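Local atomic coordinates of N-acetyltransferase (PDB entry 3I3G), a protein that probably transfers the acetyl group of acetyl-CoA to D-glucosamine 6-phosphate, a step on the route to UDP-N-acetylglucosamine. Residues E22-E27 against V68-P73; T74-G79 against V103-Y108; S82-P87 against V96-D101; I64-F69 against V78-L83; S29-H34 against E51-A56. One frame throughout, in Å; residues are numbered along the deposited sequence. Where two conformers were deposited one is given.

Contact 1 (E22-E27 against V68-P73)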
# COMPACT_ATOMS: atom_id res chain seq x y z
N GLU A 22 -20.67 4.04 -16.83
CA GLU A 22 -20.26 2.65 -16.78
C GLU A 22 -19.07 2.47 -15.85
O GLU A 22 -18.11 3.24 -15.89
CB GLU A 22 -19.92 2.13 -18.18
CG GLU A 22 -18.84 2.92 -18.89
CD GLU A 22 -18.55 2.39 -20.28
OE1 GLU A 22 -17.65 2.94 -20.95
OE2 GLU A 22 -19.23 1.42 -20.70
N LEU A 23 -19.15 1.45 -15.00
CA LEU A 23 -18.05 1.12 -14.10
C LEU A 23 -17.19 0.04 -14.73
O LEU A 23 -17.68 -1.06 -14.99
CB LEU A 23 -18.60 0.65 -12.75
CG LEU A 23 -17.58 0.26 -11.68
CD1 LEU A 23 -16.60 1.40 -11.43
CD2 LEU A 23 -18.29 -0.13 -10.39
N ARG A 24 -15.93 0.35 -14.97
CA ARG A 24 -15.04 -0.59 -15.65
C ARG A 24 -13.57 -0.35 -15.29
O ARG A 24 -13.23 0.60 -14.59
CB ARG A 24 -15.23 -0.50 -17.16
CG ARG A 24 -15.05 0.90 -17.73
CD ARG A 24 -15.09 0.90 -19.25
NE ARG A 24 -14.94 2.24 -19.81
CZ ARG A 24 -13.78 2.87 -19.93
NH1 ARG A 24 -12.66 2.28 -19.52
NH2 ARG A 24 -13.73 4.08 -20.45
N VAL A 25 -12.71 -1.23 -15.78
CA VAL A 25 -11.27 -1.10 -15.55
C VAL A 25 -10.68 0.01 -16.40
O VAL A 25 -11.12 0.24 -17.53
CB VAL A 25 -10.53 -2.42 -15.85
CG1 VAL A 25 -11.09 -3.55 -15.01
CG2 VAL A 25 -10.62 -2.75 -17.34
N LEU A 26 -9.68 0.70 -15.85
CA LEU A 26 -9.01 1.77 -16.56
C LEU A 26 -8.31 1.23 -17.81
O LEU A 26 -7.66 0.19 -17.76
CB LEU A 26 -7.97 2.43 -15.65
CG LEU A 26 -7.11 3.54 -16.25
CD1 LEU A 26 -7.94 4.78 -16.49
CD2 LEU A 26 -5.94 3.85 -15.33
N GLU A 27 -8.46 1.93 -18.93
CA GLU A 27 -7.76 1.55 -20.16
C GLU A 27 -6.96 2.70 -20.77
O GLU A 27 -7.15 3.86 -20.42
CB GLU A 27 -8.71 0.91 -21.18
CG GLU A 27 -10.09 1.53 -21.25
CD GLU A 27 -11.12 0.59 -21.85
OE1 GLU A 27 -12.12 1.06 -22.41
OE2 GLU A 27 -10.91 -0.64 -21.77
N VAL A 68 -12.79 2.75 -12.88
CA VAL A 68 -13.23 4.11 -13.16
C VAL A 68 -14.70 4.16 -13.55
O VAL A 68 -15.25 3.20 -14.09
CB VAL A 68 -12.40 4.74 -14.30
CG1 VAL A 68 -10.94 4.83 -13.91
CG2 VAL A 68 -12.58 3.94 -15.58
N PHE A 69 -15.32 5.30 -13.28
CA PHE A 69 -16.63 5.60 -13.83
C PHE A 69 -16.44 6.44 -15.08
O PHE A 69 -15.72 7.45 -15.05
CB PHE A 69 -17.51 6.33 -12.82
CG PHE A 69 -18.37 5.41 -11.99
CD1 PHE A 69 -19.45 4.75 -12.56
CD2 PHE A 69 -18.09 5.21 -10.65
CE1 PHE A 69 -20.23 3.91 -11.80
CE2 PHE A 69 -18.88 4.37 -9.89
CZ PHE A 69 -19.95 3.72 -10.47
N CYS A 70 -17.07 6.03 -16.17
CA CYS A 70 -16.92 6.73 -17.44
C CYS A 70 -18.28 7.15 -18.00
O CYS A 70 -19.22 6.36 -18.04
CB CYS A 70 -16.19 5.84 -18.45
SG CYS A 70 -16.11 6.50 -20.14
N HIS A 71 -18.37 8.40 -18.42
CA HIS A 71 -19.53 8.86 -19.17
C HIS A 71 -19.38 8.35 -20.60
O HIS A 71 -18.71 8.97 -21.43
CB HIS A 71 -19.61 10.39 -19.15
CG HIS A 71 -20.83 10.94 -19.83
ND1 HIS A 71 -20.77 11.60 -21.03
CD2 HIS A 71 -22.13 10.90 -19.48
CE1 HIS A 71 -21.99 11.97 -21.39
NE2 HIS A 71 -22.83 11.55 -20.46
N GLN A 72 -20.00 7.20 -20.87
CA GLN A 72 -19.79 6.50 -22.14
C GLN A 72 -19.88 7.37 -23.39
O GLN A 72 -19.03 7.26 -24.28
CB GLN A 72 -20.76 5.31 -22.26
CG GLN A 72 -20.13 3.97 -21.94
CD GLN A 72 -20.90 2.82 -22.54
OE1 GLN A 72 -20.33 1.93 -23.18
NE2 GLN A 72 -22.22 2.82 -22.35
N PRO A 73 -20.90 8.22 -23.47
CA PRO A 73 -21.11 9.03 -24.68
C PRO A 73 -19.88 9.83 -25.08
O PRO A 73 -19.58 9.95 -26.27
CB PRO A 73 -22.25 9.97 -24.27
CG PRO A 73 -22.99 9.23 -23.21
CD PRO A 73 -21.94 8.46 -22.46
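Leu23 and Phe69 form a non-hydrogen-bonded pair of an antiparallel ladder, which joins the first strand of the GNAT fold, 21-25, to strand 65-71 at the edge of the sheet within this chain. The leucine lies over the aromatic ring: with CG opposite the backbone N (chi1 180°), CD1 swings to 4.1 Å from the centroid of the Phe69 ring and only 11° off its normal, the geometry of a CH-pi contact. Leu23 CB lies 3.8 Å from Phe69 CE1. Leu113, Ala116 and Leu117 of helix 113-127 pack against this same pair.

Glu22 and Arg24 point to the other face of the sheet, beside Val68 and Cys70. Their backbones make two hydrogen-bonded pairs with Cys70 and Val68, the straightest bond being Val68 N to Arg24 O at 172°. The arginine chain runs extended from CG to NE, which carries its guanidinium alongside Cys70, and Asp30 forms a salt bridge with NH1. Glu27 OE1 sits above one guanidinium face, 3.2 Å from Arg24 NH1, where charge attraction operates without a directed N-H. The link from Arg24 NH2 to Cys70 SG is a weak hydrogen bond, 3.4 Å long.

Contact 2 (T74-G79 against V103-Y108). Unlike the reference sequence in segment 74-79: Arg76 (reference Gly).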
# COMPACT_ATOMS: atom_id res chain seq x y z
N THR A 74 -19.17 10.38 -24.10
CA THR A 74 -18.00 11.22 -24.38
C THR A 74 -16.70 10.56 -23.93
O THR A 74 -15.62 10.97 -24.34
CB THR A 74 -18.12 12.59 -23.69
OG1 THR A 74 -18.20 12.41 -22.28
CG2 THR A 74 -19.36 13.33 -24.18
N GLY A 75 -16.82 9.55 -23.07
CA GLY A 75 -15.66 8.86 -22.54
C GLY A 75 -14.98 9.60 -21.41
O GLY A 75 -13.89 9.22 -20.97
N ARG A 76 -15.62 10.65 -20.91
CA ARG A 76 -15.03 11.44 -19.83
C ARG A 76 -14.99 10.64 -18.53
O ARG A 76 -15.98 10.04 -18.12
CB ARG A 76 -15.79 12.76 -19.62
CG ARG A 76 -14.96 13.81 -18.90
CD ARG A 76 -15.68 15.15 -18.84
NE ARG A 76 -16.75 15.16 -17.85
CZ ARG A 76 -16.59 15.48 -16.58
NH1 ARG A 76 -15.39 15.82 -16.13
NH2 ARG A 76 -17.62 15.46 -15.74
N ILE A 77 -13.82 10.63 -17.90
CA ILE A 77 -13.63 9.90 -16.65
C ILE A 77 -14.03 10.77 -15.46
O ILE A 77 -13.42 11.82 -15.23
CB ILE A 77 -12.17 9.44 -16.48
CG1 ILE A 77 -11.72 8.63 -17.70
CG2 ILE A 77 -12.01 8.63 -15.21
CD1 ILE A 77 -12.45 7.31 -17.87
N VAL A 78 -15.04 10.34 -14.72
CA VAL A 78 -15.60 11.15 -13.64
C VAL A 78 -15.46 10.51 -12.27
O VAL A 78 -15.92 11.06 -11.27
CB VAL A 78 -17.08 11.46 -13.90
CG1 VAL A 78 -17.24 12.25 -15.19
CG2 VAL A 78 -17.89 10.17 -13.95
N GLY A 79 -14.81 9.35 -12.21
CA GLY A 79 -14.59 8.66 -10.95
C GLY A 79 -13.50 7.62 -11.06
O GLY A 79 -13.36 6.95 -12.08
N VAL A 103 -11.13 9.23 -6.05
CA VAL A 103 -11.49 10.58 -6.47
C VAL A 103 -12.74 10.59 -7.33
O VAL A 103 -12.90 9.76 -8.22
CB VAL A 103 -10.34 11.26 -7.24
CG1 VAL A 103 -9.98 10.46 -8.48
CG2 VAL A 103 -10.71 12.69 -7.61
N VAL A 104 -13.63 11.54 -7.05
CA VAL A 104 -14.85 11.69 -7.83
C VAL A 104 -14.99 13.13 -8.31
O VAL A 104 -14.77 14.07 -7.55
CB VAL A 104 -16.10 11.31 -7.01
CG1 VAL A 104 -17.36 11.70 -7.76
CG2 VAL A 104 -16.09 9.83 -6.69
N ASP A 105 -15.34 13.29 -9.58
CA ASP A 105 -15.55 14.62 -10.14
C ASP A 105 -16.62 15.34 -9.33
O ASP A 105 -17.70 14.79 -9.09
CB ASP A 105 -15.96 14.52 -11.61
CG ASP A 105 -16.10 15.88 -12.26
OD1 ASP A 105 -15.48 16.10 -13.33
OD2 ASP A 105 -16.81 16.74 -11.71
N PRO A 106 -16.32 16.57 -8.89
CA PRO A 106 -17.24 17.36 -8.08
C PRO A 106 -18.63 17.47 -8.71
O PRO A 106 -19.63 17.56 -8.01
CB PRO A 106 -16.57 18.74 -8.01
CG PRO A 106 -15.45 18.71 -9.00
CD PRO A 106 -15.06 17.28 -9.14
N SER A 107 -18.67 17.45 -10.04
CA SER A 107 -19.94 17.54 -10.76
C SER A 107 -20.84 16.34 -10.47
O SER A 107 -22.05 16.41 -10.65
CB SER A 107 -19.70 17.66 -12.27
OG SER A 107 -19.06 18.88 -12.58
N TYR A 108 -20.23 15.25 -10.02
CA TYR A 108 -20.98 14.02 -9.73
C TYR A 108 -21.08 13.76 -8.23
O TYR A 108 -21.29 12.62 -7.81
CB TYR A 108 -20.33 12.83 -10.44
CG TYR A 108 -20.62 12.79 -11.92
CD1 TYR A 108 -21.61 11.97 -12.44
CD2 TYR A 108 -19.91 13.60 -12.81
CE1 TYR A 108 -21.88 11.93 -13.79
CE2 TYR A 108 -20.18 13.57 -14.17
CZ TYR A 108 -21.16 12.74 -14.65
OH TYR A 108 -21.43 12.70 -16.00
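Val78 packs against Tyr108 where the hairpin of strands 76-86 and 96-104 opens at its far end, in the central sheet of the GNAT fold. This is the tight side of the contact. Val78 CG2 stands over the centre of the tyrosine ring, 4.0 Å from the centroid and 7° off the normal, while CG1 comes to 3.4 Å from Tyr108 CE2. Leu113 of helix 113-127 touches both residues. The last rung between the backbones is the 2.9 Å bond from Asp105 N to Val78 O, whose donor lies above the carbonyl plane.

The outer side, where Arg76 is exposed, is held by charge to the buried Asp105. Arg76, which differs from the reference sequence here, bends at chi3 (76°) and brings the edge of its guanidinium to Asp105, with the two planes almost perpendicular at 87°. Arg76 NH2 makes a weak bond to Asp105 OD1 and lies near the plane of the Tyr108 ring, at its edge. Asp105 OD2 closes an Asx turn, accepting from Ser107 N at 2.6 Å. In the salt bridge itself, Arg76 NH1 meets Asp105 OD1 at 2.8 Å on the anti side, tilted out of the carboxylate plane, though the oxygen lies in the guanidinium plane.

Contact 3 (S82-P87 against V96-D101)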
# COMPACT_ATOMS: atom_id res chain seq x y z
N SER A 82 -8.33 2.92 -6.90
CA SER A 82 -7.36 1.87 -7.21
C SER A 82 -7.22 0.86 -6.08
O SER A 82 -7.43 1.19 -4.91
CB SER A 82 -6.00 2.49 -7.54
OG SER A 82 -6.06 3.24 -8.74
N LEU A 83 -6.86 -0.37 -6.43
CA LEU A 83 -6.74 -1.44 -5.46
C LEU A 83 -5.42 -2.18 -5.60
O LEU A 83 -5.04 -2.61 -6.69
CB LEU A 83 -7.91 -2.43 -5.61
CG LEU A 83 -7.88 -3.64 -4.69
CD1 LEU A 83 -7.98 -3.21 -3.23
CD2 LEU A 83 -8.99 -4.62 -5.03
N MET A 84 -4.71 -2.33 -4.48
CA MET A 84 -3.47 -3.09 -4.45
C MET A 84 -3.63 -4.25 -3.48
O MET A 84 -3.75 -4.04 -2.27
CB MET A 84 -2.31 -2.19 -4.01
CG MET A 84 -2.17 -0.91 -4.81
SD MET A 84 -0.79 0.11 -4.25
CE MET A 84 -1.17 0.28 -2.51
N ILE A 85 -3.63 -5.47 -4.01
CA ILE A 85 -3.78 -6.65 -3.17
C ILE A 85 -2.42 -7.22 -2.77
O ILE A 85 -1.66 -7.68 -3.61
CB ILE A 85 -4.63 -7.73 -3.86
CG1 ILE A 85 -6.05 -7.21 -4.09
CG2 ILE A 85 -4.66 -9.00 -3.02
CD1 ILE A 85 -6.99 -8.23 -4.70
N GLN A 86 -2.13 -7.18 -1.47
CA GLN A 86 -0.84 -7.61 -0.97
C GLN A 86 -0.94 -8.84 -0.07
O GLN A 86 -1.54 -8.78 1.00
CB GLN A 86 -0.15 -6.47 -0.22
CG GLN A 86 0.37 -5.36 -1.13
CD GLN A 86 0.85 -4.16 -0.36
OE1 GLN A 86 0.32 -3.83 0.71
NE2 GLN A 86 1.87 -3.48 -0.88
N PRO A 87 -0.35 -9.95 -0.52
CA PRO A 87 -0.31 -11.18 0.26
C PRO A 87 0.61 -11.00 1.47
O PRO A 87 1.63 -10.32 1.37
CB PRO A 87 0.29 -12.21 -0.71
CG PRO A 87 0.23 -11.57 -2.06
CD PRO A 87 0.33 -10.10 -1.82
N VAL A 96 -4.14 -8.49 2.07
CA VAL A 96 -4.76 -7.25 2.50
C VAL A 96 -5.05 -6.38 1.28
O VAL A 96 -4.17 -6.16 0.45
CB VAL A 96 -3.85 -6.48 3.47
CG1 VAL A 96 -4.41 -5.08 3.72
CG2 VAL A 96 -3.69 -7.24 4.77
N GLY A 97 -6.28 -5.89 1.19
CA GLY A 97 -6.66 -4.99 0.11
C GLY A 97 -6.36 -3.54 0.44
O GLY A 97 -6.92 -2.98 1.37
N HIS A 98 -5.46 -2.94 -0.34
CA HIS A 98 -5.10 -1.54 -0.15
C HIS A 98 -5.80 -0.67 -1.19
O HIS A 98 -5.48 -0.74 -2.38
CB HIS A 98 -3.59 -1.36 -0.27
CG HIS A 98 -2.80 -2.09 0.77
ND1 HIS A 98 -2.24 -1.46 1.86
CD2 HIS A 98 -2.48 -3.40 0.89
CE1 HIS A 98 -1.61 -2.35 2.60
NE2 HIS A 98 -1.74 -3.54 2.04
N ILE A 99 -6.74 0.15 -0.74
CA ILE A 99 -7.43 1.07 -1.63
C ILE A 99 -6.69 2.41 -1.69
O ILE A 99 -6.34 2.97 -0.66
CB ILE A 99 -8.90 1.30 -1.21
CG1 ILE A 99 -9.71 0.02 -1.43
CG2 ILE A 99 -9.51 2.45 -1.98
CD1 ILE A 99 -11.18 0.16 -1.11
N GLU A 100 -6.46 2.89 -2.90
CA GLU A 100 -5.66 4.09 -3.11
C GLU A 100 -6.34 5.07 -4.06
O GLU A 100 -7.15 4.68 -4.90
CB GLU A 100 -4.29 3.72 -3.69
CG GLU A 100 -3.38 2.97 -2.74
CD GLU A 100 -2.67 3.89 -1.77
OE1 GLU A 100 -2.34 5.03 -2.16
OE2 GLU A 100 -2.43 3.47 -0.62
N ASP A 101 -6.07 6.33 -3.88
CA ASP A 101 -6.39 7.35 -4.82
C ASP A 101 -7.86 7.32 -5.24
O ASP A 101 -8.15 7.07 -6.35
CB ASP A 101 -5.50 7.22 -6.04
CG ASP A 101 -4.06 7.63 -5.76
OD1 ASP A 101 -3.82 8.64 -5.16
OD2 ASP A 101 -3.23 6.88 -6.08
O HOH W 1 -7.47 5.81 -8.74
O HOH W 2 -3.30 4.52 -7.20
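Met84 and His98 form the middle hydrogen-bonded pair of a regular antiparallel hairpin, the one linking strands 76-86 and 96-104 in the GNAT sheet. Six backbone bonds hold the ladder. Ser82 with Glu100, Met84 with His98 and Gln86 with Val96 each exchange N-H and C=O in both directions. The shortest is Met84 N to His98 O at 2.7 Å. The longest is Gln86 N to Val96 O at 3.0 Å. The amides of these six residues are therefore satisfied within the hairpin, while Gly97 and Ile99 turn their backbone bonds to strand 132-137.

At the Ser82 end, water enters the pattern. One water lies 2.9 Å from Ser82 OG and donates to Asp101 O at 2.8 Å; a second donates to Asp101 OD2 at 2.6 Å and is only weakly linked to the serine hydroxyl. Ser82 OG is also hydrogen-bonded to Thr66, and Asp101 OD2 makes a salt bridge with Lys88 of the second subunit.

Between the polar ends lies a sulfur side chain. The bend of Met84 at chi3 (-54°) turns CE across the strand, 3.5 Å from Glu100 CG and 3.7 Å from His98 CB. On the other face Leu83 CD1 packs 4.1 Å from Ile99 CG1, beneath helix 113-127. The six facing residues thus satisfy one another, Leu83, Gly97 and Ile99 bond to the flanking strands, and the carboxylate end contributes a charged link to the dimer.

Contact 4 (I64-F69 against V78-L83)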
# COMPACT_ATOMS: atom_id res chain seq x y z
N ILE A 64 -1.57 -3.51 -9.53
CA ILE A 64 -2.57 -2.51 -9.19
C ILE A 64 -3.74 -2.55 -10.17
O ILE A 64 -3.54 -2.57 -11.38
CB ILE A 64 -1.97 -1.09 -9.19
CG1 ILE A 64 -0.84 -0.98 -8.17
CG2 ILE A 64 -3.05 -0.06 -8.90
CD1 ILE A 64 -0.13 0.36 -8.19
N VAL A 65 -4.95 -2.56 -9.62
CA VAL A 65 -6.15 -2.49 -10.43
C VAL A 65 -6.84 -1.15 -10.23
O VAL A 65 -7.04 -0.71 -9.10
CB VAL A 65 -7.15 -3.61 -10.06
CG1 VAL A 65 -8.39 -3.53 -10.93
CG2 VAL A 65 -6.50 -4.97 -10.18
N THR A 66 -7.19 -0.49 -11.33
CA THR A 66 -7.89 0.79 -11.24
C THR A 66 -9.26 0.70 -11.89
O THR A 66 -9.38 0.37 -13.08
CB THR A 66 -7.08 1.93 -11.90
OG1 THR A 66 -5.80 2.03 -11.27
CG2 THR A 66 -7.82 3.25 -11.75
N LYS A 67 -10.29 0.98 -11.11
CA LYS A 67 -11.66 1.01 -11.62
C LYS A 67 -12.08 2.46 -11.79
O LYS A 67 -11.77 3.31 -10.96
CB LYS A 67 -12.61 0.29 -10.67
CG LYS A 67 -12.23 -1.16 -10.40
CD LYS A 67 -12.19 -1.97 -11.69
CE LYS A 67 -13.58 -2.16 -12.28
NZ LYS A 67 -14.41 -3.10 -11.48
N VAL A 68 -12.79 2.75 -12.88
CA VAL A 68 -13.23 4.11 -13.16
C VAL A 68 -14.70 4.16 -13.55
O VAL A 68 -15.25 3.20 -14.09
CB VAL A 68 -12.40 4.74 -14.30
CG1 VAL A 68 -10.94 4.83 -13.91
CG2 VAL A 68 -12.58 3.94 -15.58
N PHE A 69 -15.32 5.30 -13.28
CA PHE A 69 -16.63 5.60 -13.83
C PHE A 69 -16.44 6.44 -15.08
O PHE A 69 -15.72 7.45 -15.05
CB PHE A 69 -17.51 6.33 -12.82
CG PHE A 69 -18.37 5.41 -11.99
CD1 PHE A 69 -19.45 4.75 -12.56
CD2 PHE A 69 -18.09 5.21 -10.65
CE1 PHE A 69 -20.23 3.91 -11.80
CE2 PHE A 69 -18.88 4.37 -9.89
CZ PHE A 69 -19.95 3.72 -10.47
N VAL A 78 -15.04 10.34 -14.72
CA VAL A 78 -15.60 11.15 -13.64
C VAL A 78 -15.46 10.51 -12.27
O VAL A 78 -15.92 11.06 -11.27
CB VAL A 78 -17.08 11.46 -13.90
CG1 VAL A 78 -17.24 12.25 -15.19
CG2 VAL A 78 -17.89 10.17 -13.95
N GLY A 79 -14.81 9.35 -12.21
CA GLY A 79 -14.59 8.66 -10.95
C GLY A 79 -13.50 7.62 -11.06
O GLY A 79 -13.36 6.95 -12.08
N SER A 80 -12.70 7.48 -10.00
CA SER A 80 -11.62 6.51 -9.99
C SER A 80 -11.27 6.03 -8.59
O SER A 80 -11.37 6.78 -7.62
CB SER A 80 -10.37 7.08 -10.66
OG SER A 80 -9.33 6.12 -10.70
N ALA A 81 -10.86 4.77 -8.49
CA ALA A 81 -10.37 4.19 -7.25
C ALA A 81 -9.47 3.02 -7.59
O ALA A 81 -9.79 2.22 -8.46
CB ALA A 81 -11.53 3.74 -6.38
N SER A 82 -8.33 2.92 -6.90
CA SER A 82 -7.36 1.87 -7.21
C SER A 82 -7.22 0.86 -6.08
O SER A 82 -7.43 1.19 -4.91
CB SER A 82 -6.00 2.49 -7.54
OG SER A 82 -6.06 3.24 -8.74
N LEU A 83 -6.86 -0.37 -6.43
CA LEU A 83 -6.74 -1.44 -5.46
C LEU A 83 -5.42 -2.18 -5.60
O LEU A 83 -5.04 -2.61 -6.69
CB LEU A 83 -7.91 -2.43 -5.61
CG LEU A 83 -7.88 -3.64 -4.69
CD1 LEU A 83 -7.98 -3.21 -3.23
CD2 LEU A 83 -8.99 -4.62 -5.03
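Thr66 and Ser82 sit opposite each other as a non-hydrogen-bonded pair of the antiparallel hairpin formed by strands 65-71 and 76-86, near the centre of the chain. From Thr66 CB, 3.6 Å from Ser82 OG, the side chain divides. Its hydroxyl branch, OG1, lies beside the backbone N (chi1 -58°) and makes a 2.8 Å hydrogen bond to Ser82 OG in which either oxygen could be the donor. Arg59 adds a weak hydrogen bond to Thr66 OG1. The methyl branch, CG2, reaches the next serine along the same face, 3.4 Å from Ser80 OG, and also touches Ser82 OG. Ser80 OG has its hydrogen-bond partner in His34 of helix 31-38, which packs on Thr66 and Val68 as well.

On the reverse face, Lys67 and Ala81 form a hydrogen-bonded pair, each N bonded to the other's O at 3.0 Å. The Lys67 side chain leaves the neighbouring strand and folds back through three successive bends, and its NZ forms a salt bridge with Asp120 of helix 113-127.

The ladder becomes irregular where Phe69 faces both Val78 and Gly79, a classic beta bulge. Phe69 N bonds to Gly79 O and Phe69 O receives Val78 N, but the first donor lies 43° out of the carbonyl plane. Gly79 has no side chain, and its backbone N is 4.1 Å from Phe69 CB. Buried hydroxyls on one face are thus paired with one another or with the helix-borne histidine, leaving the opposite face to apolar packing against helix 113-127 and the link from Lys67 to Asp120 on that helix.

Contact 5 (S29-H34 against E51-A56)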
# COMPACT_ATOMS: atom_id res chain seq x y z
N SER A 29 -6.96 4.42 -23.41
CA SER A 29 -7.67 5.55 -24.00
C SER A 29 -8.21 6.51 -22.94
O SER A 29 -8.63 7.62 -23.25
CB SER A 29 -8.80 5.07 -24.90
OG SER A 29 -8.31 4.23 -25.94
N ASP A 30 -8.21 6.07 -21.68
CA ASP A 30 -8.75 6.86 -20.57
C ASP A 30 -7.69 7.73 -19.89
O ASP A 30 -8.02 8.68 -19.18
CB ASP A 30 -9.36 5.95 -19.51
CG ASP A 30 -10.43 5.02 -20.06
OD1 ASP A 30 -11.13 5.40 -21.02
OD2 ASP A 30 -10.57 3.91 -19.51
N LEU A 31 -6.42 7.39 -20.09
CA LEU A 31 -5.34 7.94 -19.27
C LEU A 31 -5.31 9.46 -19.14
O LEU A 31 -5.15 9.99 -18.04
CB LEU A 31 -3.98 7.41 -19.75
CG LEU A 31 -3.86 5.88 -19.70
CD1 LEU A 31 -2.47 5.43 -20.14
CD2 LEU A 31 -4.16 5.36 -18.31
N SER A 32 -5.45 10.17 -20.25
CA SER A 32 -5.41 11.63 -20.23
C SER A 32 -6.56 12.22 -19.42
O SER A 32 -6.36 13.08 -18.57
CB SER A 32 -5.43 12.20 -21.66
OG SER A 32 -6.66 11.90 -22.31
N SER A 33 -7.78 11.74 -19.68
CA SER A 33 -8.95 12.21 -18.95
C SER A 33 -8.84 11.83 -17.48
O SER A 33 -9.29 12.56 -16.60
CB SER A 33 -10.22 11.62 -19.56
OG SER A 33 -11.37 12.11 -18.89
N HIS A 34 -8.23 10.67 -17.23
CA HIS A 34 -8.04 10.17 -15.88
C HIS A 34 -7.12 11.09 -15.08
O HIS A 34 -7.38 11.38 -13.91
CB HIS A 34 -7.47 8.75 -15.93
CG HIS A 34 -7.36 8.09 -14.60
ND1 HIS A 34 -6.14 7.78 -14.02
CD2 HIS A 34 -8.30 7.67 -13.72
CE1 HIS A 34 -6.34 7.21 -12.85
NE2 HIS A 34 -7.64 7.12 -12.64
N GLU A 51 4.20 9.07 -21.63
CA GLU A 51 4.52 9.01 -20.21
C GLU A 51 3.40 8.33 -19.42
O GLU A 51 3.65 7.48 -18.57
CB GLU A 51 4.79 10.41 -19.65
CG GLU A 51 6.07 11.04 -20.18
CD GLU A 51 6.25 12.48 -19.72
OE1 GLU A 51 5.27 13.26 -19.80
OE2 GLU A 51 7.37 12.83 -19.29
N LEU A 52 2.16 8.72 -19.71
CA LEU A 52 1.01 8.13 -19.05
C LEU A 52 0.95 6.63 -19.28
O LEU A 52 0.74 5.85 -18.35
CB LEU A 52 -0.29 8.79 -19.53
CG LEU A 52 -0.56 10.21 -19.02
CD1 LEU A 52 -1.67 10.87 -19.83
CD2 LEU A 52 -0.89 10.20 -17.54
N ALA A 53 1.14 6.22 -20.53
CA ALA A 53 1.10 4.80 -20.89
C ALA A 53 2.12 4.00 -20.10
O ALA A 53 1.82 2.91 -19.60
CB ALA A 53 1.32 4.63 -22.38
N ASN A 54 3.33 4.53 -19.99
CA ASN A 54 4.40 3.86 -19.26
C ASN A 54 4.08 3.69 -17.78
O ASN A 54 4.38 2.65 -17.19
CB ASN A 54 5.73 4.60 -19.43
CG ASN A 54 6.32 4.42 -20.81
OD1 ASN A 54 5.86 3.58 -21.59
ND2 ASN A 54 7.35 5.20 -21.13
N ILE A 55 3.47 4.71 -17.19
CA ILE A 55 3.07 4.66 -15.79
C ILE A 55 1.98 3.61 -15.59
O ILE A 55 2.03 2.82 -14.64
CB ILE A 55 2.57 6.03 -15.30
CG1 ILE A 55 3.71 7.05 -15.32
CG2 ILE A 55 1.99 5.90 -13.90
CD1 ILE A 55 3.26 8.47 -15.07
N ALA A 56 0.99 3.61 -16.48
CA ALA A 56 -0.07 2.62 -16.43
C ALA A 56 0.52 1.22 -16.50
O ALA A 56 0.04 0.30 -15.83
CB ALA A 56 -1.06 2.84 -17.56
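Leu31 fills the space between helices 31-38 and 49-61, where the side chains meet through carbon alone, with no hydrogen bond across. Its CB meets Leu52 CB at 3.9 Å, the point from which both leucine side chains diverge. Leu31 CD1 then passes along the second helix: it lies 3.7 Å from Leu52 O, the same distance from Ala53 CA, and 3.9 Å from Ala56 CB. Beside the small Ala53 and Ala56 this methyl comes close to the helix backbone. In return Leu52 reaches over the first helix, where its CD1 rests 3.8 Å from Ser32 CA. Both leucines have CG beside the backbone N (chi1 -59° for Leu31, -73° for Leu52), which directs their branches into this shared layer.

The next shell holds the pieces in place. Leu26, in the loop after the first strand, packs on Leu31. Helical spacing, with Ala56 N bonded to Leu52 O at 2.9 Å, places Leu52 and Ala56 one turn apart, both turned toward Leu31. Asp30 holds the start of the first segment through a salt bridge to Arg24, and His34 and Ser33 bond to strand 76-86 through Ser80 and the Ile77 amide.

Phe89 of the second subunit touches Leu31, Leu52 and Ala56, and its ring meets that of His34 with planes about 80° apart. The arrangement is the helix pair that follows the first strand of the GNAT fold, here packed against the partner chain of a dimer.

How the contacts relate
From the N terminus, strand 21-25 enters contact 1, whose long loop closes on strand 65-71 and encloses contact 5, the pairing of the two intervening helices. Contact 4 begins where contact 1 ends, shares Val68 and Phe69 with it, and closes a short hairpin onto strand 76-86. That strand next serves contacts 2 and 3 in its pairing with strand 96-104: contact 3 lies within the wider loop of contact 2, their centres about 22 Å apart. Contacts 1 to 4 thus tie four neighbouring strands into one sheet. Contact 5 joins it through Arg24 with Asp30, His34 with Ser80 and Ser33 with Ile77. Contacts 3 and 5 meet the second subunit broadly, contacts 1 and 4 through single residues.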